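Local coordinates for protein pectate lyase/Amb allergen (Acidovorax citrulli, PDB 4HWV) that probably cleaves pectate as a secreted, calcium-binding lyase of polysaccharide lyase family 1, at residues T86-V91 and I178-L183; E225-S230 and H276-V281; N350-N355 and N381-L386. One frame throughout, in Å; residues are numbered along the deposited sequence. Where two conformers were deposited one is given.

Contact 1 of 3, residues T86-V91 and I178-L183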
# COMPACT_ATOMS: atom_id res chain seq x y z
N THR A 86 9.18 9.93 -10.12
CA THR A 86 7.82 9.98 -9.60
C THR A 86 7.25 11.39 -9.58
O THR A 86 7.87 12.30 -9.03
CB THR A 86 7.77 9.44 -8.17
OG1 THR A 86 8.09 8.04 -8.18
CG2 THR A 86 6.38 9.67 -7.55
N ILE A 87 6.06 11.56 -10.14
CA ILE A 87 5.33 12.82 -10.09
C ILE A 87 4.09 12.64 -9.22
O ILE A 87 3.18 11.88 -9.56
CB ILE A 87 4.95 13.30 -11.50
CG1 ILE A 87 6.23 13.55 -12.30
CG2 ILE A 87 4.05 14.54 -11.42
CD1 ILE A 87 6.03 14.09 -13.69
N ASP A 88 4.06 13.35 -8.10
CA ASP A 88 2.92 13.35 -7.20
C ASP A 88 2.01 14.49 -7.64
O ASP A 88 2.40 15.66 -7.62
CB ASP A 88 3.42 13.61 -5.78
CG ASP A 88 2.34 13.47 -4.71
OD1 ASP A 88 1.16 13.21 -5.06
OD2 ASP A 88 2.67 13.66 -3.53
N LEU A 89 0.78 14.14 -8.01
CA LEU A 89 -0.17 15.16 -8.46
C LEU A 89 -0.93 15.84 -7.33
O LEU A 89 -1.55 16.87 -7.57
CB LEU A 89 -1.17 14.57 -9.47
CG LEU A 89 -0.55 14.05 -10.77
CD1 LEU A 89 -1.64 13.44 -11.64
CD2 LEU A 89 0.21 15.18 -11.51
N ASN A 90 -0.90 15.28 -6.12
CA ASN A 90 -1.66 15.85 -4.99
C ASN A 90 -0.76 16.81 -4.22
O ASN A 90 -0.49 16.63 -3.03
CB ASN A 90 -2.22 14.74 -4.10
CG ASN A 90 -3.21 15.26 -3.07
OD1 ASN A 90 -4.10 16.04 -3.38
ND2 ASN A 90 -3.04 14.83 -1.83
N VAL A 91 -0.29 17.85 -4.93
CA VAL A 91 0.63 18.84 -4.36
C VAL A 91 0.23 20.24 -4.79
O VAL A 91 -0.42 20.41 -5.83
CB VAL A 91 2.09 18.58 -4.74
CG1 VAL A 91 2.50 17.14 -4.37
CG2 VAL A 91 2.33 18.83 -6.24
N ILE A 178 3.24 8.27 -11.95
CA ILE A 178 2.37 9.42 -11.72
C ILE A 178 1.37 9.00 -10.65
O ILE A 178 0.66 7.99 -10.81
CB ILE A 178 1.65 9.84 -13.02
CG1 ILE A 178 2.69 10.31 -14.05
CG2 ILE A 178 0.63 10.94 -12.72
CD1 ILE A 178 2.09 10.72 -15.39
N LEU A 179 1.36 9.73 -9.54
CA LEU A 179 0.55 9.35 -8.37
C LEU A 179 -0.54 10.35 -8.06
O LEU A 179 -0.36 11.55 -8.23
CB LEU A 179 1.41 9.30 -7.11
CG LEU A 179 2.78 8.62 -7.16
CD1 LEU A 179 3.46 8.80 -5.81
CD2 LEU A 179 2.66 7.15 -7.52
N HIS A 180 -1.65 9.84 -7.55
CA HIS A 180 -2.60 10.65 -6.79
C HIS A 180 -3.41 11.65 -7.61
O HIS A 180 -3.93 12.63 -7.06
CB HIS A 180 -1.88 11.39 -5.65
CG HIS A 180 -1.09 10.47 -4.75
ND1 HIS A 180 0.10 10.84 -4.18
CD2 HIS A 180 -1.32 9.19 -4.37
CE1 HIS A 180 0.58 9.83 -3.47
NE2 HIS A 180 -0.27 8.82 -3.57
N GLY A 181 -3.55 11.41 -8.91
CA GLY A 181 -4.40 12.28 -9.69
C GLY A 181 -4.93 11.64 -10.95
O GLY A 181 -4.86 10.43 -11.15
N ASN A 182 -5.46 12.51 -11.81
CA ASN A 182 -6.38 12.10 -12.85
C ASN A 182 -6.00 12.83 -14.12
O ASN A 182 -6.23 14.04 -14.22
CB ASN A 182 -7.79 12.53 -12.37
CG ASN A 182 -8.94 11.97 -13.20
OD1 ASN A 182 -8.84 11.64 -14.42
ND2 ASN A 182 -10.10 11.93 -12.55
N LEU A 183 -5.45 12.10 -15.09
CA LEU A 183 -5.26 12.70 -16.40
C LEU A 183 -6.63 12.83 -17.06
O LEU A 183 -7.42 11.88 -17.08
CB LEU A 183 -4.35 11.85 -17.29
CG LEU A 183 -2.93 11.64 -16.76
CD1 LEU A 183 -2.12 10.83 -17.78
CD2 LEU A 183 -2.25 12.97 -16.43

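Contact 2 of 3, residues E225-S230 and H276-V281. With CA (calcium ion), chain C.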
# COMPACT_ATOMS: atom_id res chain seq x y z
N GLU A 225 -14.51 10.71 -7.07
CA GLU A 225 -14.56 11.39 -8.36
C GLU A 225 -13.37 11.19 -9.29
O GLU A 225 -13.44 11.59 -10.45
CB GLU A 225 -14.75 12.89 -8.11
CG GLU A 225 -16.08 13.24 -7.46
CD GLU A 225 -17.24 12.95 -8.37
OE1 GLU A 225 -17.15 13.36 -9.55
OE2 GLU A 225 -18.24 12.31 -7.92
N TYR A 226 -12.27 10.61 -8.80
CA TYR A 226 -11.03 10.64 -9.60
C TYR A 226 -10.65 9.29 -10.16
O TYR A 226 -10.56 8.29 -9.43
CB TYR A 226 -9.86 11.25 -8.81
CG TYR A 226 -10.27 12.52 -8.12
CD1 TYR A 226 -10.88 13.55 -8.83
CD2 TYR A 226 -10.13 12.68 -6.76
CE1 TYR A 226 -11.32 14.69 -8.21
CE2 TYR A 226 -10.57 13.81 -6.11
CZ TYR A 226 -11.17 14.83 -6.84
OH TYR A 226 -11.65 15.95 -6.21
N ASP A 227 -10.45 9.27 -11.48
CA ASP A 227 -9.88 8.11 -12.18
C ASP A 227 -8.39 8.35 -12.35
O ASP A 227 -7.92 9.47 -12.19
CB ASP A 227 -10.45 8.04 -13.60
CG ASP A 227 -11.96 7.99 -13.63
OD1 ASP A 227 -12.57 7.43 -12.70
OD2 ASP A 227 -12.55 8.51 -14.61
N LEU A 228 -7.62 7.33 -12.70
CA LEU A 228 -6.25 7.60 -13.11
C LEU A 228 -6.22 8.27 -14.49
O LEU A 228 -5.43 9.18 -14.72
CB LEU A 228 -5.38 6.34 -13.04
CG LEU A 228 -5.13 5.93 -11.57
CD1 LEU A 228 -4.67 4.48 -11.48
CD2 LEU A 228 -4.11 6.86 -10.91
N ILE A 229 -7.09 7.81 -15.40
CA ILE A 229 -7.26 8.46 -16.71
C ILE A 229 -8.75 8.50 -17.02
O ILE A 229 -9.45 7.46 -16.90
CB ILE A 229 -6.52 7.71 -17.85
CG1 ILE A 229 -5.02 7.55 -17.55
CG2 ILE A 229 -6.73 8.45 -19.18
CD1 ILE A 229 -4.29 6.69 -18.58
N SER A 230 -9.25 9.68 -17.39
CA SER A 230 -10.64 9.84 -17.84
C SER A 230 -10.61 10.20 -19.31
O SER A 230 -9.87 11.12 -19.71
CB SER A 230 -11.33 10.96 -17.07
OG SER A 230 -11.33 10.71 -15.66
N HIS A 276 -12.79 5.65 -1.69
CA HIS A 276 -11.98 6.79 -2.05
C HIS A 276 -11.49 6.76 -3.50
O HIS A 276 -10.81 7.70 -3.94
CB HIS A 276 -10.76 6.86 -1.12
CG HIS A 276 -11.09 7.20 0.30
ND1 HIS A 276 -11.25 8.49 0.75
CD2 HIS A 276 -11.26 6.40 1.38
CE1 HIS A 276 -11.53 8.48 2.04
NE2 HIS A 276 -11.54 7.22 2.45
N HIS A 277 -11.82 5.70 -4.23
CA HIS A 277 -11.39 5.57 -5.62
C HIS A 277 -12.58 5.58 -6.56
O HIS A 277 -13.73 5.40 -6.12
CB HIS A 277 -10.61 4.28 -5.82
CG HIS A 277 -9.36 4.23 -5.01
ND1 HIS A 277 -9.20 3.35 -3.96
CD2 HIS A 277 -8.23 4.97 -5.06
CE1 HIS A 277 -8.00 3.53 -3.42
NE2 HIS A 277 -7.40 4.52 -4.07
N ASP A 278 -12.31 5.78 -7.84
CA ASP A 278 -13.35 5.68 -8.84
C ASP A 278 -12.83 4.68 -9.87
O ASP A 278 -12.60 3.52 -9.53
CB ASP A 278 -13.75 7.04 -9.44
CG ASP A 278 -15.08 6.97 -10.16
OD1 ASP A 278 -15.97 6.25 -9.67
OD2 ASP A 278 -15.24 7.63 -11.21
N GLY A 279 -12.62 5.09 -11.11
CA GLY A 279 -12.14 4.15 -12.12
C GLY A 279 -10.63 4.07 -12.23
O GLY A 279 -9.89 4.93 -11.71
N LEU A 280 -10.16 3.06 -12.94
CA LEU A 280 -8.77 3.11 -13.44
C LEU A 280 -8.73 3.96 -14.72
O LEU A 280 -8.11 5.02 -14.74
CB LEU A 280 -8.21 1.70 -13.70
CG LEU A 280 -8.05 0.84 -12.43
CD1 LEU A 280 -7.59 -0.57 -12.77
CD2 LEU A 280 -7.09 1.50 -11.42
N VAL A 281 -9.41 3.48 -15.76
CA VAL A 281 -9.58 4.24 -17.00
C VAL A 281 -11.05 4.15 -17.39
O VAL A 281 -11.55 3.07 -17.68
CB VAL A 281 -8.70 3.73 -18.17
CG1 VAL A 281 -8.90 4.64 -19.38
CG2 VAL A 281 -7.22 3.66 -17.76
CA CA C . -14.56 7.91 -13.52
O HOH W 1 -14.61 10.41 -12.64
O HOH W 2 -11.28 8.88 -6.67
O HOH W 3 -9.49 5.71 -8.94
O HOH W 4 -17.19 8.30 -13.54
O HOH W 5 -15.63 9.08 -15.68

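Contact 3 of 3, residues N350-N355 and N381-L386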
# COMPACT_ATOMS: atom_id res chain seq x y z
N ASN A 350 -7.26 -11.59 -25.89
CA ASN A 350 -5.95 -11.95 -25.37
C ASN A 350 -5.60 -11.17 -24.11
O ASN A 350 -4.48 -10.66 -23.97
CB ASN A 350 -4.84 -11.77 -26.41
CG ASN A 350 -4.90 -12.77 -27.56
OD1 ASN A 350 -4.42 -12.46 -28.64
ND2 ASN A 350 -5.41 -13.99 -27.32
N ASN A 351 -6.55 -11.06 -23.19
CA ASN A 351 -6.25 -10.55 -21.86
C ASN A 351 -6.20 -11.70 -20.86
O ASN A 351 -6.79 -12.76 -21.10
CB ASN A 351 -7.32 -9.54 -21.42
CG ASN A 351 -7.45 -8.40 -22.39
OD1 ASN A 351 -6.58 -7.52 -22.46
ND2 ASN A 351 -8.51 -8.43 -23.20
N TYR A 352 -5.46 -11.50 -19.78
CA TYR A 352 -5.37 -12.48 -18.70
C TYR A 352 -6.00 -11.87 -17.45
O TYR A 352 -5.48 -10.90 -16.90
CB TYR A 352 -3.91 -12.83 -18.42
CG TYR A 352 -3.68 -13.74 -17.24
CD1 TYR A 352 -4.59 -14.74 -16.91
CD2 TYR A 352 -2.53 -13.63 -16.48
CE1 TYR A 352 -4.37 -15.58 -15.83
CE2 TYR A 352 -2.30 -14.47 -15.40
CZ TYR A 352 -3.22 -15.45 -15.09
OH TYR A 352 -2.99 -16.30 -14.03
N TYR A 353 -7.12 -12.45 -17.03
CA TYR A 353 -7.79 -12.08 -15.79
C TYR A 353 -7.33 -13.03 -14.70
O TYR A 353 -7.34 -14.25 -14.88
CB TYR A 353 -9.29 -12.26 -15.94
CG TYR A 353 -9.98 -11.37 -16.94
CD1 TYR A 353 -9.97 -11.65 -18.32
CD2 TYR A 353 -10.70 -10.26 -16.51
CE1 TYR A 353 -10.66 -10.83 -19.22
CE2 TYR A 353 -11.37 -9.44 -17.40
CZ TYR A 353 -11.36 -9.73 -18.74
OH TYR A 353 -12.04 -8.92 -19.63
N GLU A 354 -6.95 -12.47 -13.56
CA GLU A 354 -6.41 -13.26 -12.47
C GLU A 354 -6.89 -12.71 -11.14
O GLU A 354 -6.59 -11.56 -10.78
CB GLU A 354 -4.88 -13.25 -12.52
CG GLU A 354 -4.22 -14.09 -11.42
CD GLU A 354 -2.70 -14.05 -11.42
OE1 GLU A 354 -2.11 -13.22 -12.15
OE2 GLU A 354 -2.09 -14.84 -10.68
N ASN A 355 -7.65 -13.52 -10.39
CA ASN A 355 -8.18 -13.07 -9.11
C ASN A 355 -8.69 -14.28 -8.34
O ASN A 355 -8.57 -15.44 -8.79
CB ASN A 355 -9.31 -12.04 -9.31
CG ASN A 355 -9.48 -11.09 -8.11
OD1 ASN A 355 -8.95 -11.34 -7.03
ND2 ASN A 355 -10.26 -10.01 -8.29
N ASN A 381 -10.33 -15.23 -27.07
CA ASN A 381 -9.10 -15.81 -26.53
C ASN A 381 -8.58 -15.10 -25.28
O ASN A 381 -7.39 -14.79 -25.15
CB ASN A 381 -8.01 -15.91 -27.62
CG ASN A 381 -8.40 -16.86 -28.74
OD1 ASN A 381 -9.58 -17.17 -28.95
ND2 ASN A 381 -7.40 -17.32 -29.48
N ASN A 382 -9.50 -14.86 -24.36
CA ASN A 382 -9.14 -14.36 -23.03
C ASN A 382 -8.99 -15.55 -22.09
O ASN A 382 -9.76 -16.52 -22.17
CB ASN A 382 -10.22 -13.42 -22.50
CG ASN A 382 -10.35 -12.16 -23.35
OD1 ASN A 382 -9.52 -11.26 -23.27
ND2 ASN A 382 -11.39 -12.10 -24.19
N VAL A 383 -8.02 -15.45 -21.19
CA VAL A 383 -7.80 -16.46 -20.16
C VAL A 383 -8.18 -15.91 -18.81
O VAL A 383 -7.79 -14.79 -18.48
CB VAL A 383 -6.34 -16.91 -20.12
CG1 VAL A 383 -6.09 -17.87 -18.95
CG2 VAL A 383 -5.96 -17.54 -21.44
N VAL A 384 -8.92 -16.70 -18.03
CA VAL A 384 -9.33 -16.32 -16.70
C VAL A 384 -8.86 -17.37 -15.70
O VAL A 384 -9.17 -18.56 -15.84
CB VAL A 384 -10.88 -16.16 -16.61
CG1 VAL A 384 -11.31 -15.71 -15.20
CG2 VAL A 384 -11.39 -15.22 -17.68
N SER A 385 -8.08 -16.92 -14.71
CA SER A 385 -7.74 -17.74 -13.56
C SER A 385 -8.47 -17.15 -12.37
O SER A 385 -8.13 -16.06 -11.91
CB SER A 385 -6.24 -17.69 -13.28
OG SER A 385 -5.95 -18.34 -12.06
N LEU A 386 -9.48 -17.86 -11.89
CA LEU A 386 -10.35 -17.33 -10.86
C LEU A 386 -10.48 -18.38 -9.77
O LEU A 386 -11.18 -19.39 -9.94
CB LEU A 386 -11.71 -16.96 -11.47
CG LEU A 386 -12.71 -16.28 -10.52
CD1 LEU A 386 -12.05 -15.12 -9.79
CD2 LEU A 386 -13.90 -15.79 -11.30
O HOH W 6 -6.20 -17.02 -9.58

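Contact 1 of 3, residues T86-V91 and I178-L183
Ile87 and Asp88 run parallel to Ile178 and Leu179, with CA atoms 4.8 Å apart in both pairs. The carbonyl O of Ile87 accepts from the N of Leu179, and two residues on the N of Leu89 returns a bond to the O of Leu179, at 2.8 Å. Past this point both chains leave the strand: His180 takes a left-handed backbone conformation, and Asn90 centres an inverse gamma turn. On the side of Asp88, the carboxylate lies anti to the backbone N (chi1 -173°), which brings OD1 to the His180 ring. ND1 of His180 donates to Asp88 OD1 at 2.7 Å, the oxygen lying close to the ring plane but met well above its own carboxylate plane. From the opposite face of that carboxylate the N of Asn90 donates to the same OD1 at 3.1 Å, closing an Asx turn, so two bonds grip one oxygen. CB of Asn90 rests against CB of His180, while OD1 of Asn90 accepts from Gln155 NE2 and is hydrogen-bonded to Tyr103 OH. On the other side, Leu89 CD1 packs 3.5 Å from Ile178 CG2 and sits close over the glycine backbone, 3.6 Å from Gly181 CA. Leu53 of helix 50-57 and Ile161 of strand 160-163 also touch Leu89. Parallel pairing of strands from neighbouring coils, followed by a turn, fits the right-handed parallel beta-helix of the pectate lyase family.

Contact 2 of 3, residues E225-S230 and H276-V281
Asp227 reaches from its backbone across to Gly279 and to the calcium ion. Its CB lies 3.7 Å from the O of Gly279, and a first torsion that sets CG beside the backbone N (chi1 -56°) swings the carboxylate toward the metal. There the group binds through both oxygens, OD1 at 2.2 Å and OD2 at 2.4 Å from the calcium ion. OD1 also accepts from the N of Gly279 at 2.8 Å, on the anti side and 26° out of the carboxylate plane; this second-shell bond helps fix the rotation of the ligand. OD2 lies close to the hydroxyl of Ser230. Asp278, its CG anti to the backbone N, brings OD2 to the same ion from the other segment, at 2.4 Å. OD1 of Asp227 and OD2 of Asp278 are thus close neighbours, two like charges that the cation probably offsets. Asp282 and three waters complete the coordination, one of the waters also donating to the O of Glu225. As in other family 1 pectate lyases, the aspartates line a calcium site on the outside of the right-handed parallel beta-helix, where the ion probably helps to bind the acidic substrate. Beyond the site the chains come into parallel register at Ile229 and Val281, and the N of Ile229 donates to the O of Leu280 at 3.0 Å. Leu228 and Leu280 lie side by side, CD1 against CD2, and Phe297 and His300 of strand 296-300 also touch Leu280.

Contact 3 of 3, residues N350-N355 and N381-L386
Asn351 and Asn382 lie in the turns that lead into two neighbouring strands, their amides side by side and only 7° from coplanar. OD1 of Asn382 takes two bonds from Asn351, one from its backbone N and one from its ND2, each 3.0 Å long; the ND2 arrives in the plane of the acceptor carbonyl, the backbone N tilted from it. One residue earlier, Asn350 ND2 donates to the O of Asn381 at 3.0 Å. The bonding continues outside the segments: Asn351 OD1 accepts from the N of Asn329 and its ND2 also donates to the O of Phe326, Asn382 ND2 donates to the O of Leu348, and Asn350 OD1 and Asn381 ND2 are both bonded to the backbone of Glu465. The pairing is consistent with the asparagine stacks of parallel beta-helices. Onward the strands run parallel, 3° apart, through four regular bonds, of which the Tyr353 N to Val383 O bond is 2.8 Å long. A water donates to the O of Asn355. The edge of the Tyr352 ring faces the O of Val383; Tyr352 CD1 lies 4.0 Å from Val383 CG1, and Tyr352 OH 3.6 Å from Ser385 CB. On the opposite face Tyr353 packs on Val384 CG2, its OH bonded to the O of Gln338. Strand 330-332 continues the sheet beyond Tyr352, helix 470-477 covers Tyr352, and strand 369-371 touches Tyr353 and Asn382.

In the fold
Contacts 1 and 2 meet directly, their centres 12 Å apart: strand 182-185, entered at the end of contact 1, neighbours strand 229-234 of contact 2, and the O of Leu183 lies 2.9 Å from the N of Ser230, probably a hydrogen bond. The side chain of Asn182 comes about 6 Å from the calcium ion, so contact 1 leads up to the metal site that contact 2 largely builds. Contact 3 is set apart from the calcium site, its centre 23 Å from that of contact 2 and 29 Å from that of contact 1, which lies on the opposite side of the chain's centre. Each joins neighbouring coils of the same right-handed beta-helix, and the three follow one another along the chain.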